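Local coordinates for glucokinase (Thermus thermophilus, PDB 3VOV), which probably phosphorylates glucose and related hexoses with ATP as a zinc-containing sugar kinase of the ROK family, at residues E202-F207 / L249-G254. Residues are numbered along the deposited sequence; the frame is centred on the assembly and turned at random.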
loop_
_atom_site.group_PDB
_atom_site.type_symbol
_atom_site.label_atom_id
_atom_site.label_comp_id
_atom_site.label_asym_id
_atom_site.label_seq_id
_atom_site.Cartn_x
_atom_site.Cartn_y
_atom_site.Cartn_z
ATOM N N GLU B 202 -27.468 -1.068 7.788
ATOM C CA GLU B 202 -27.644 0.235 7.138
ATOM C C GLU B 202 -26.638 0.342 5.965
ATOM O O GLU B 202 -27.012 0.749 4.851
ATOM C CB GLU B 202 -27.521 1.359 8.194
ATOM C CG GLU B 202 -27.320 2.840 7.743
ATOM C CD GLU B 202 -28.544 3.510 7.151
ATOM O OE1 GLU B 202 -29.630 2.882 7.013
ATOM O OE2 GLU B 202 -28.428 4.703 6.799
ATOM N N LEU B 203 -25.391 -0.078 6.183
ATOM C CA LEU B 203 -24.387 -0.080 5.103
ATOM C C LEU B 203 -24.857 -0.880 3.881
ATOM O O LEU B 203 -24.764 -0.397 2.748
ATOM C CB LEU B 203 -23.002 -0.579 5.590
ATOM C CG LEU B 203 -21.898 -0.675 4.512
ATOM C CD1 LEU B 203 -21.567 0.706 3.895
ATOM C CD2 LEU B 203 -20.621 -1.387 5.066
ATOM N N PHE B 204 -25.387 -2.085 4.093
ATOM C CA PHE B 204 -25.815 -2.902 2.957
ATOM C C PHE B 204 -27.098 -2.343 2.253
ATOM O O PHE B 204 -27.280 -2.513 1.050
ATOM C CB PHE B 204 -26.010 -4.374 3.355
ATOM C CG PHE B 204 -24.733 -5.109 3.744
ATOM C CD1 PHE B 204 -24.805 -6.271 4.511
ATOM C CD2 PHE B 204 -23.460 -4.673 3.312
ATOM C CE1 PHE B 204 -23.634 -6.972 4.887
ATOM C CE2 PHE B 204 -22.297 -5.363 3.682
ATOM C CZ PHE B 204 -22.386 -6.527 4.464
ATOM N N ARG B 205 -27.976 -1.686 3.004
ATOM C CA ARG B 205 -29.139 -0.994 2.406
ATOM C C ARG B 205 -28.643 0.137 1.497
ATOM O O ARG B 205 -29.050 0.238 0.339
ATOM C CB ARG B 205 -30.053 -0.428 3.519
ATOM C CG ARG B 205 -31.052 0.665 3.045
ATOM C CD ARG B 205 -31.824 1.366 4.180
ATOM N NE ARG B 205 -31.118 2.546 4.693
ATOM C CZ ARG B 205 -30.897 3.674 4.014
ATOM N NH1 ARG B 205 -31.298 3.817 2.747
ATOM N NH2 ARG B 205 -30.257 4.678 4.611
ATOM N N LEU B 206 -27.739 0.966 2.022
ATOM C CA LEU B 206 -27.114 2.025 1.239
ATOM C C LEU B 206 -26.451 1.501 -0.038
ATOM O O LEU B 206 -26.588 2.096 -1.123
ATOM C CB LEU B 206 -26.112 2.793 2.100
ATOM C CG LEU B 206 -26.667 3.773 3.143
ATOM C CD1 LEU B 206 -25.605 4.108 4.147
ATOM C CD2 LEU B 206 -27.239 5.043 2.444
ATOM N N PHE B 207 -25.747 0.379 0.095
ATOM C CA PHE B 207 -25.131 -0.300 -1.041
ATOM C C PHE B 207 -26.177 -0.702 -2.104
ATOM O O PHE B 207 -26.052 -0.373 -3.318
ATOM C CB PHE B 207 -24.333 -1.529 -0.564
ATOM C CG PHE B 207 -23.648 -2.291 -1.688
ATOM C CD1 PHE B 207 -22.324 -2.035 -2.011
ATOM C CD2 PHE B 207 -24.328 -3.251 -2.416
ATOM C CE1 PHE B 207 -21.672 -2.738 -3.014
ATOM C CE2 PHE B 207 -23.693 -3.949 -3.450
ATOM C CZ PHE B 207 -22.342 -3.675 -3.749
ATOM N N LEU B 249 -21.898 -14.126 4.135
ATOM C CA LEU B 249 -23.020 -14.879 3.544
ATOM C C LEU B 249 -24.283 -14.028 3.283
ATOM O O LEU B 249 -24.988 -14.274 2.319
ATOM C CB LEU B 249 -23.364 -16.121 4.389
ATOM C CG LEU B 249 -22.229 -17.149 4.593
ATOM C CD1 LEU B 249 -22.634 -18.184 5.610
ATOM C CD2 LEU B 249 -21.893 -17.840 3.313
ATOM N N ASN B 250 -24.548 -13.022 4.108
ATOM C CA ASN B 250 -25.734 -12.193 3.904
ATOM C C ASN B 250 -25.470 -10.858 3.223
ATOM O O ASN B 250 -26.364 -10.032 3.103
ATOM C CB ASN B 250 -26.483 -12.018 5.228
ATOM C CG ASN B 250 -26.978 -13.348 5.777
ATOM O OD1 ASN B 250 -27.676 -14.093 5.082
ATOM N ND2 ASN B 250 -26.592 -13.668 6.999
ATOM N N ALA B 251 -24.253 -10.672 2.722
ATOM C CA ALA B 251 -23.889 -9.459 1.996
ATOM C C ALA B 251 -24.597 -9.361 0.635
ATOM O O ALA B 251 -24.916 -10.379 0.030
ATOM C CB ALA B 251 -22.375 -9.409 1.815
ATOM N N PRO B 252 -24.821 -8.136 0.126
ATOM C CA PRO B 252 -25.323 -7.976 -1.254
ATOM C C PRO B 252 -24.593 -8.851 -2.268
ATOM O O PRO B 252 -23.426 -9.221 -2.053
ATOM C CB PRO B 252 -25.016 -6.509 -1.554
ATOM C CG PRO B 252 -25.216 -5.845 -0.221
ATOM C CD PRO B 252 -24.633 -6.830 0.784
ATOM N N GLU B 253 -25.265 -9.200 -3.370
ATOM C CA GLU B 253 -24.620 -10.047 -4.388
ATOM C C GLU B 253 -23.393 -9.430 -5.087
ATOM O O GLU B 253 -22.462 -10.170 -5.502
ATOM C CB GLU B 253 -25.616 -10.508 -5.444
ATOM C CG GLU B 253 -25.191 -11.854 -6.056
ATOM C CD GLU B 253 -25.134 -12.986 -5.028
ATOM O OE1 GLU B 253 -26.077 -13.083 -4.177
ATOM O OE2 GLU B 253 -24.162 -13.799 -5.094
ATOM N N GLY B 254 -23.394 -8.111 -5.246
ATOM C CA GLY B 254 -22.190 -7.407 -5.717
ATOM C C GLY B 254 -20.965 -7.696 -4.850
ATOM O O GLY B 254 -19.822 -7.642 -5.341
#
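Two CH-pi contacts identify the ring of Phe-204 as the platform on which 249-254 rests. Pro-252 CD stands 3.6 Å from the Phe-204 ring centroid and 21° off the normal, displaced toward the CG side, where it comes within 3.4 Å of Phe-204 CG. Ala-251 CA lies over the same face, 4.2 Å from that centroid, nearer the outer end of the ring. The Phe-204 torsion, CG anti to the carbonyl carbon (chi1 -67°), sets this face against the loop, and the proline ring meets it at about a right angle.

Apolar contact completes the joint, without a hydrogen bond across it. Phe-207, its CG anti to the backbone N (chi1 -180°), brings CD2 within 3.4 Å of Pro-252 CB, so the proline wedges between both phenylalanines. The edge of the Phe-207 ring points at Gly-254, CZ lying 4.2 Å from Gly-254 CA. An alanine in place of Phe-204 would remove both CH-pi contacts and probably loosen the seating of Pro-252.

Pro-252 occupies the N-cap of helix 253-265, so the contact ties the start of that helix to helix 200-208, whose Leu-203 packs on helices 183-194 and 212-236.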